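Local coordinates for protein carboxypeptidase A (Helicoverpa armigera, PDB 1JQG) that probably acts as a zinc-dependent carboxypeptidase of the M14 family, made as a proenzyme and cleaving residues from the C-terminal end of peptides, at residues 139-144 against 161-166; 148-153 against 219-224; 251-256 against 282-287. All blocks are in the same frame, centred on the assembly; numbering follows the deposited sequence.

Contact 1: residues 139-144 against 161-166; sequences PNVVTV and ISTTNF
V141 and S162 bring the two backbones together at the open end of an antiparallel strand pair, where S162 N donates to V141 O over 2.8 Å in a nearly straight bond (168°). The same oxygen takes a CA-H...O contact from I161 CA at 3.3 Å, and V141 CA returns one to S162 O at 3.2 Å. Side-chain contacts are few and loose. CG1 of V141, anti to the carbonyl carbon (chi1 -60°), meets the methyl CG2 of T163 at 4.1 Å, the two branches crossing obliquely. Further along, the N165 amide is turned so that its OD1 lies 3.8 Å from T143 OG1, the two side chains at about a right angle. A water donates to both N140 O and T163 O, spanning the mouth of the pair. S162 turns its CB away from 139-144; its OG accepts from T164 N in an ST turn and from F166 N (3.2 Å, 175°), and is hydrogen-bonded to D212 of the adjacent strand 212-216. Backbone polarity therefore carries this edge of the mixed sheet, with one N-H...O hydrogen bond, CA-H donors and a water meeting the carbonyls, while the serine hydroxyl fixes the turn by which the chain leaves strand 155-161.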
loop_
_atom_site.group_PDB
_atom_site.type_symbol
_atom_site.label_atom_id
_atom_site.label_comp_id
_atom_site.label_asym_id
_atom_site.label_seq_id
_atom_site.Cartn_x
_atom_site.Cartn_y
_atom_site.Cartn_z
ATOM N N PRO A 139 26.793 -6.874 8.131
ATOM C CA PRO A 139 26.851 -8.038 7.266
ATOM C C PRO A 139 26.410 -9.337 7.902
ATOM O O PRO A 139 26.023 -10.260 7.203
ATOM C CB PRO A 139 28.326 -8.074 6.831
ATOM C CG PRO A 139 29.057 -7.480 7.978
ATOM C CD PRO A 139 28.163 -6.335 8.371
ATOM N N ASN A 140 26.486 -9.432 9.229
ATOM C CA ASN A 140 26.038 -10.649 9.911
ATOM C C ASN A 140 24.535 -10.823 10.024
ATOM O O ASN A 140 24.065 -11.927 10.345
ATOM C CB ASN A 140 26.690 -10.717 11.305
ATOM C CG ASN A 140 28.124 -11.201 11.216
ATOM O OD1 ASN A 140 29.075 -10.523 10.797
ATOM N ND2 ASN A 140 28.276 -12.441 11.668
ATOM N N VAL A 141 23.765 -9.740 9.981
ATOM C CA VAL A 141 22.310 -9.840 10.002
ATOM C C VAL A 141 21.592 -9.363 8.753
ATOM O O VAL A 141 20.514 -9.863 8.469
ATOM C CB VAL A 141 21.741 -9.108 11.228
ATOM C CG1 VAL A 141 22.253 -9.675 12.554
ATOM C CG2 VAL A 141 22.053 -7.623 11.125
ATOM N N VAL A 142 22.197 -8.448 8.001
ATOM C CA VAL A 142 21.589 -7.837 6.838
ATOM C C VAL A 142 22.225 -8.409 5.566
ATOM O O VAL A 142 23.447 -8.454 5.413
ATOM C CB VAL A 142 21.694 -6.288 6.840
ATOM C CG1 VAL A 142 21.171 -5.719 5.547
ATOM C CG2 VAL A 142 20.906 -5.682 7.990
ATOM N N THR A 143 21.446 -8.684 4.571
ATOM C CA THR A 143 21.793 -9.202 3.289
ATOM C C THR A 143 20.880 -8.535 2.240
ATOM O O THR A 143 19.650 -8.686 2.234
ATOM C CB THR A 143 21.597 -10.734 3.173
ATOM O OG1 THR A 143 22.452 -11.454 4.046
ATOM C CG2 THR A 143 21.893 -11.210 1.768
ATOM N N VAL A 144 21.471 -7.670 1.427
ATOM C CA VAL A 144 20.734 -6.968 0.385
ATOM C C VAL A 144 20.706 -7.874 -0.844
ATOM O O VAL A 144 21.681 -8.525 -1.212
ATOM C CB VAL A 144 21.331 -5.596 0.088
ATOM C CG1 VAL A 144 22.726 -5.688 -0.521
ATOM C CG2 VAL A 144 20.390 -4.761 -0.780
ATOM N N ILE A 161 16.743 -9.932 6.637
ATOM C CA ILE A 161 17.268 -9.743 7.985
ATOM C C ILE A 161 17.198 -11.056 8.779
ATOM O O ILE A 161 16.150 -11.693 8.920
ATOM C CB ILE A 161 16.483 -8.626 8.717
ATOM C CG1 ILE A 161 16.484 -7.356 7.866
ATOM C CG2 ILE A 161 17.066 -8.462 10.112
ATOM C CD1 ILE A 161 15.693 -6.148 8.254
ATOM N N SER A 162 18.340 -11.513 9.249
ATOM C CA SER A 162 18.475 -12.761 9.977
ATOM C C SER A 162 19.800 -12.894 10.721
ATOM O O SER A 162 20.909 -12.671 10.224
ATOM C CB SER A 162 18.303 -13.956 9.021
ATOM O OG SER A 162 18.537 -15.172 9.737
ATOM N N THR A 163 19.767 -13.459 11.895
ATOM C CA THR A 163 20.949 -13.736 12.708
ATOM C C THR A 163 21.523 -15.105 12.346
ATOM O O THR A 163 22.673 -15.486 12.620
ATOM C CB THR A 163 20.655 -13.744 14.224
ATOM O OG1 THR A 163 19.636 -14.731 14.405
ATOM C CG2 THR A 163 20.180 -12.417 14.771
ATOM N N THR A 164 20.722 -15.923 11.686
ATOM C CA THR A 164 21.163 -17.243 11.232
ATOM C C THR A 164 21.288 -17.328 9.719
ATOM O O THR A 164 21.332 -18.389 9.093
ATOM C CB THR A 164 20.175 -18.336 11.688
ATOM O OG1 THR A 164 18.862 -17.873 11.305
ATOM C CG2 THR A 164 20.320 -18.532 13.186
ATOM N N ASN A 165 21.326 -16.185 9.055
ATOM C CA ASN A 165 21.427 -16.096 7.613
ATOM C C ASN A 165 20.464 -16.988 6.849
ATOM O O ASN A 165 20.810 -17.681 5.870
ATOM C CB ASN A 165 22.883 -16.399 7.239
ATOM C CG ASN A 165 23.190 -16.100 5.779
ATOM O OD1 ASN A 165 22.853 -15.025 5.261
ATOM N ND2 ASN A 165 23.806 -17.080 5.113
ATOM N N PHE A 166 19.194 -17.033 7.268
ATOM C CA PHE A 166 18.183 -17.875 6.656
ATOM C C PHE A 166 18.540 -19.352 6.555
ATOM O O PHE A 166 17.980 -20.051 5.691
ATOM C CB PHE A 166 17.831 -17.294 5.268
ATOM C CG PHE A 166 16.790 -16.206 5.319
ATOM C CD1 PHE A 166 17.042 -15.025 6.012
ATOM C CD2 PHE A 166 15.565 -16.328 4.698
ATOM C CE1 PHE A 166 16.098 -14.016 6.074
ATOM C CE2 PHE A 166 14.619 -15.320 4.765
ATOM C CZ PHE A 166 14.877 -14.150 5.447
HETATM O O HOH W 1 24.812 -14.515 10.736
#

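Contact 2: residues 148-153 against 219-224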
loop_
_atom_site.group_PDB
_atom_site.type_symbol
_atom_site.label_atom_id
_atom_site.label_comp_id
_atom_site.label_asym_id
_atom_site.label_seq_id
_atom_site.Cartn_x
_atom_site.Cartn_y
_atom_site.Cartn_z
ATOM N N GLY A 148 14.877 -8.440 -8.904
ATOM C CA GLY A 148 14.775 -8.349 -10.345
ATOM C C GLY A 148 14.832 -6.913 -10.842
ATOM O O GLY A 148 15.319 -5.987 -10.180
ATOM N N LYS A 149 14.332 -6.676 -12.052
ATOM C CA LYS A 149 14.326 -5.370 -12.676
ATOM C C LYS A 149 12.884 -4.975 -13.000
ATOM O O LYS A 149 12.050 -5.788 -13.433
ATOM C CB LYS A 149 15.159 -5.372 -13.956
ATOM C CG LYS A 149 16.618 -5.756 -13.860
ATOM C CD LYS A 149 17.468 -4.641 -13.276
ATOM C CE LYS A 149 18.905 -5.082 -13.049
ATOM N NZ LYS A 149 19.761 -3.912 -12.648
ATOM N N SER A 150 12.597 -3.677 -12.809
ATOM C CA SER A 150 11.252 -3.168 -13.134
ATOM C C SER A 150 11.076 -3.072 -14.649
ATOM O O SER A 150 12.045 -3.311 -15.393
ATOM C CB SER A 150 11.029 -1.796 -12.530
ATOM O OG SER A 150 11.917 -0.839 -13.118
ATOM N N PHE A 151 9.859 -2.752 -15.087
ATOM C CA PHE A 151 9.614 -2.632 -16.540
ATOM C C PHE A 151 10.613 -1.697 -17.208
ATOM O O PHE A 151 11.156 -2.073 -18.248
ATOM C CB PHE A 151 8.171 -2.178 -16.811
ATOM C CG PHE A 151 7.871 -2.001 -18.276
ATOM C CD1 PHE A 151 7.429 -3.095 -18.994
ATOM C CD2 PHE A 151 8.036 -0.793 -18.953
ATOM C CE1 PHE A 151 7.155 -2.997 -20.351
ATOM C CE2 PHE A 151 7.764 -0.697 -20.302
ATOM C CZ PHE A 151 7.326 -1.782 -21.011
ATOM N N GLU A 152 10.859 -0.521 -16.622
ATOM C CA GLU A 152 11.788 0.446 -17.171
ATOM C C GLU A 152 13.229 0.137 -16.804
ATOM O O GLU A 152 14.127 0.906 -17.162
ATOM C CB GLU A 152 11.441 1.871 -16.769
ATOM C CG GLU A 152 10.136 2.379 -17.382
ATOM C CD GLU A 152 9.758 3.774 -16.907
ATOM O OE1 GLU A 152 10.006 4.160 -15.744
ATOM O OE2 GLU A 152 9.198 4.450 -17.759
ATOM N N GLY A 153 13.485 -1.029 -16.236
ATOM C CA GLY A 153 14.836 -1.539 -16.049
ATOM C C GLY A 153 15.418 -1.236 -14.691
ATOM O O GLY A 153 16.539 -1.641 -14.412
ATOM N N ALA A 219 8.169 -1.473 -3.950
ATOM C CA ALA A 219 7.680 -2.531 -4.809
ATOM C C ALA A 219 7.361 -2.074 -6.223
ATOM O O ALA A 219 7.388 -2.928 -7.130
ATOM C CB ALA A 219 6.460 -3.172 -4.203
ATOM N N ASN A 220 7.226 -0.774 -6.393
ATOM C CA ASN A 220 6.905 -0.167 -7.681
ATOM C C ASN A 220 7.783 1.055 -7.974
ATOM O O ASN A 220 7.360 2.202 -7.929
ATOM C CB ASN A 220 5.417 0.221 -7.662
ATOM C CG ASN A 220 4.882 0.684 -9.006
ATOM O OD1 ASN A 220 3.761 1.193 -9.014
ATOM N ND2 ASN A 220 5.637 0.544 -10.076
ATOM N N PRO A 221 9.063 0.859 -8.256
ATOM C CA PRO A 221 10.053 1.905 -8.465
ATOM C C PRO A 221 9.775 2.858 -9.615
ATOM O O PRO A 221 9.873 4.094 -9.474
ATOM C CB PRO A 221 11.348 1.115 -8.612
ATOM C CG PRO A 221 10.986 -0.234 -9.079
ATOM C CD PRO A 221 9.699 -0.509 -8.336
ATOM N N ASP A 222 9.354 2.356 -10.770
ATOM C CA ASP A 222 8.977 3.204 -11.901
ATOM C C ASP A 222 7.852 4.202 -11.586
ATOM O O ASP A 222 7.857 5.386 -11.994
ATOM C CB ASP A 222 8.561 2.324 -13.098
ATOM C CG ASP A 222 9.676 1.457 -13.640
ATOM O OD1 ASP A 222 10.878 1.653 -13.333
ATOM O OD2 ASP A 222 9.396 0.508 -14.423
ATOM N N GLY A 223 6.786 3.719 -10.929
ATOM C CA GLY A 223 5.655 4.577 -10.594
ATOM C C GLY A 223 6.055 5.588 -9.527
ATOM O O GLY A 223 5.637 6.742 -9.509
ATOM N N TYR A 224 6.774 5.112 -8.509
ATOM C CA TYR A 224 7.228 5.951 -7.424
ATOM C C TYR A 224 8.056 7.126 -7.959
ATOM O O TYR A 224 7.935 8.245 -7.428
ATOM C CB TYR A 224 8.018 5.121 -6.396
ATOM C CG TYR A 224 8.332 5.840 -5.097
ATOM C CD1 TYR A 224 7.318 6.478 -4.396
ATOM C CD2 TYR A 224 9.599 5.891 -4.566
ATOM C CE1 TYR A 224 7.573 7.133 -3.215
ATOM C CE2 TYR A 224 9.876 6.546 -3.379
ATOM C CZ TYR A 224 8.852 7.168 -2.707
ATOM O OH TYR A 224 9.103 7.828 -1.537
#
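S150 and E152 hold the carboxylate of D222 from one tight turn. The D222 side chain has CG anti to the carbonyl carbon (chi1 -64°), which carries the carboxylate out from the first turn of helix 221-228 toward the loop. There S150 OG donates to D222 OD1 at 2.7 Å, coming from above the carboxylate plane. The serine hydroxyl sits between its backbone N and carbonyl carbon (chi1 65°), while its CB rests 3.8 Å from P221 CG. The other oxygen, OD2, is met on its syn side by E152 N, 2.8 Å away. E152, extended beyond CG, passes D222 at a slant, bringing OE1 within 3.6 Å of D222 OD1 with the carboxylate planes 57° apart; R154 forms salt bridges to both acids and probably offsets their repulsion. An alanine in place of D222 would probably leave S150 OG and E152 N without these acceptors and R154 with one acidic partner fewer. S150 to G153 form a type I turn, closed by G153 N to S150 O, that follows edge strand 142-149. The turn thus ties that strand to the start of helix 221-228, with Y124 of helix 124-137 against P221 and E284 of helix 283-294 touching S150 and D222.

Contact 3: residues 251-256 against 282-287; sequences VDLNRN and EPESSV
L253 spreads its two methyls over the start of helix 283-294, CD1 reaching E284 CB at 3.5 Å and CD2 reaching E282 CB at 3.7 Å. CG anti to the carbonyl carbon (chi1 -65°) carries this branched end toward the helix start; it crosses both glutamates at about a right angle. V251 packs across the aliphatic part of E282, its CB 3.8 Å from E282 CG and its CG2 3.4 Å from E282 OE2. Next to them, the N256 amide reaches toward S285 OG and the backbone N of E282. That serine hydroxyl is itself directed to E282 O at 3.0 Å; S286 OG and S286 N donate to the same oxygen, so three donors grip the carbonyl of the N-cap residue. Farther out, E282 is held by Y242 and N237, while E284 has N237 and the backbone N of F151 as partners. On the far side of the loop, D252 pairs with R235, and its OD2 accepts from N254 N in an Asx turn and is hydrogen-bonded to H181, a zinc ligand, making D252 a second-shell partner of the metal. Hydrocarbon contact is thus combined with the buried carboxylates of E282 and E284, met by neutral donors, and the packed loop would probably help orient H181 through D252.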
loop_
_atom_site.group_PDB
_atom_site.type_symbol
_atom_site.label_atom_id
_atom_site.label_comp_id
_atom_site.label_asym_id
_atom_site.label_seq_id
_atom_site.Cartn_x
_atom_site.Cartn_y
_atom_site.Cartn_z
ATOM N N VAL A 251 -0.387 -0.874 -15.479
ATOM C CA VAL A 251 -1.187 -1.938 -14.926
ATOM C C VAL A 251 -1.251 -1.781 -13.398
ATOM O O VAL A 251 -0.279 -1.381 -12.765
ATOM C CB VAL A 251 -0.580 -3.306 -15.252
ATOM C CG1 VAL A 251 -1.256 -4.384 -14.414
ATOM C CG2 VAL A 251 -0.594 -3.615 -16.745
ATOM N N ASP A 252 -2.445 -2.004 -12.839
ATOM C CA ASP A 252 -2.607 -2.001 -11.386
ATOM C C ASP A 252 -2.004 -3.308 -10.845
ATOM O O ASP A 252 -2.570 -4.392 -11.005
ATOM C CB ASP A 252 -4.086 -1.930 -11.029
ATOM C CG ASP A 252 -4.351 -1.768 -9.546
ATOM O OD1 ASP A 252 -5.517 -1.468 -9.221
ATOM O OD2 ASP A 252 -3.399 -1.937 -8.735
ATOM N N LEU A 253 -0.846 -3.155 -10.189
ATOM C CA LEU A 253 -0.141 -4.361 -9.688
ATOM C C LEU A 253 -0.883 -5.140 -8.631
ATOM O O LEU A 253 -0.693 -6.332 -8.428
ATOM C CB LEU A 253 1.231 -3.967 -9.155
ATOM C CG LEU A 253 2.233 -3.410 -10.161
ATOM C CD1 LEU A 253 3.508 -2.967 -9.441
ATOM C CD2 LEU A 253 2.563 -4.472 -11.236
ATOM N N ASN A 254 -1.845 -4.515 -7.954
ATOM C CA ASN A 254 -2.639 -5.188 -6.930
ATOM C C ASN A 254 -3.820 -5.895 -7.554
ATOM O O ASN A 254 -4.779 -6.292 -6.886
ATOM C CB ASN A 254 -3.058 -4.217 -5.828
ATOM C CG ASN A 254 -3.159 -4.931 -4.468
ATOM O OD1 ASN A 254 -2.590 -6.017 -4.299
ATOM N ND2 ASN A 254 -3.865 -4.373 -3.497
ATOM N N ARG A 255 -3.802 -6.060 -8.871
ATOM C CA ARG A 255 -4.840 -6.759 -9.610
ATOM C C ARG A 255 -4.155 -7.737 -10.588
ATOM O O ARG A 255 -4.773 -8.418 -11.381
ATOM C CB ARG A 255 -5.755 -5.834 -10.371
ATOM C CG ARG A 255 -6.333 -4.639 -9.638
ATOM C CD ARG A 255 -7.558 -5.067 -8.842
ATOM N NE ARG A 255 -8.007 -3.961 -8.015
ATOM C CZ ARG A 255 -9.271 -3.606 -7.869
ATOM N NH1 ARG A 255 -10.229 -4.283 -8.501
ATOM N NH2 ARG A 255 -9.540 -2.561 -7.086
ATOM N N ASN A 256 -2.832 -7.807 -10.526
ATOM C CA ASN A 256 -2.023 -8.647 -11.384
ATOM C C ASN A 256 -1.540 -9.949 -10.739
ATOM O O ASN A 256 -0.716 -10.688 -11.300
ATOM C CB ASN A 256 -0.818 -7.814 -11.825
ATOM C CG ASN A 256 -0.200 -8.347 -13.114
ATOM O OD1 ASN A 256 -0.895 -8.459 -14.106
ATOM N ND2 ASN A 256 1.100 -8.625 -13.009
ATOM N N GLU A 282 3.326 -8.434 -15.339
ATOM C CA GLU A 282 4.283 -7.374 -15.035
ATOM C C GLU A 282 5.463 -7.929 -14.260
ATOM O O GLU A 282 5.270 -8.866 -13.475
ATOM C CB GLU A 282 3.569 -6.258 -14.257
ATOM C CG GLU A 282 2.343 -5.723 -14.930
ATOM C CD GLU A 282 2.530 -5.471 -16.423
ATOM O OE1 GLU A 282 3.479 -4.732 -16.737
ATOM O OE2 GLU A 282 1.679 -6.059 -17.161
ATOM N N PRO A 283 6.651 -7.394 -14.497
ATOM C CA PRO A 283 7.857 -7.785 -13.810
ATOM C C PRO A 283 7.856 -7.499 -12.317
ATOM O O PRO A 283 8.376 -8.316 -11.550
ATOM C CB PRO A 283 8.958 -6.967 -14.519
ATOM C CG PRO A 283 8.238 -5.741 -14.955
ATOM C CD PRO A 283 6.895 -6.262 -15.437
ATOM N N GLU A 284 7.164 -6.440 -11.892
ATOM C CA GLU A 284 7.095 -6.063 -10.494
ATOM C C GLU A 284 6.357 -7.117 -9.655
ATOM O O GLU A 284 6.732 -7.453 -8.530
ATOM C CB GLU A 284 6.425 -4.705 -10.322
ATOM C CG GLU A 284 7.204 -3.535 -10.913
ATOM C CD GLU A 284 6.952 -3.328 -12.400
ATOM O OE1 GLU A 284 7.704 -2.561 -13.040
ATOM O OE2 GLU A 284 6.053 -3.930 -12.982
ATOM N N SER A 285 5.251 -7.617 -10.172
ATOM C CA SER A 285 4.475 -8.650 -9.511
ATOM C C SER A 285 5.157 -10.017 -9.611
ATOM O O SER A 285 5.040 -10.902 -8.759
ATOM C CB SER A 285 3.058 -8.691 -10.101
ATOM O OG SER A 285 3.108 -9.021 -11.469
ATOM N N SER A 286 5.922 -10.243 -10.667
ATOM C CA SER A 286 6.598 -11.492 -10.892
ATOM C C SER A 286 7.692 -11.671 -9.853
ATOM O O SER A 286 7.873 -12.759 -9.352
ATOM C CB SER A 286 7.199 -11.531 -12.330
ATOM O OG SER A 286 6.188 -11.581 -13.325
ATOM N N VAL A 287 8.463 -10.595 -9.597
ATOM C CA VAL A 287 9.552 -10.676 -8.645
ATOM C C VAL A 287 9.039 -11.001 -7.236
ATOM O O VAL A 287 9.664 -11.757 -6.474
ATOM C CB VAL A 287 10.458 -9.421 -8.619
ATOM C CG1 VAL A 287 11.038 -9.117 -9.996
ATOM C CG2 VAL A 287 9.694 -8.205 -8.164
#

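How the contacts relate
From the N terminus, the chain enters edge strand 142-149 at contact 1, which closes the short hairpin with strand 155-161. Contact 2 starts at the other end of the same edge strand and reaches forward to helix 221-228. Its first segment lies within the hairpin and its second well beyond it, so contacts 1 and 2 cross, at centres about 25 Å apart. Contact 3 follows in series, closing the long irregular loop between 251-256 and helix 283-294. Contacts 2 and 3 lie about 10 Å apart by their centres and meet directly: F151 N approaches E284 OE1 at 3.0 Å, a probable hydrogen bond. Together they tie the sheet edge, through two successive helices, to the loop beside the zinc site.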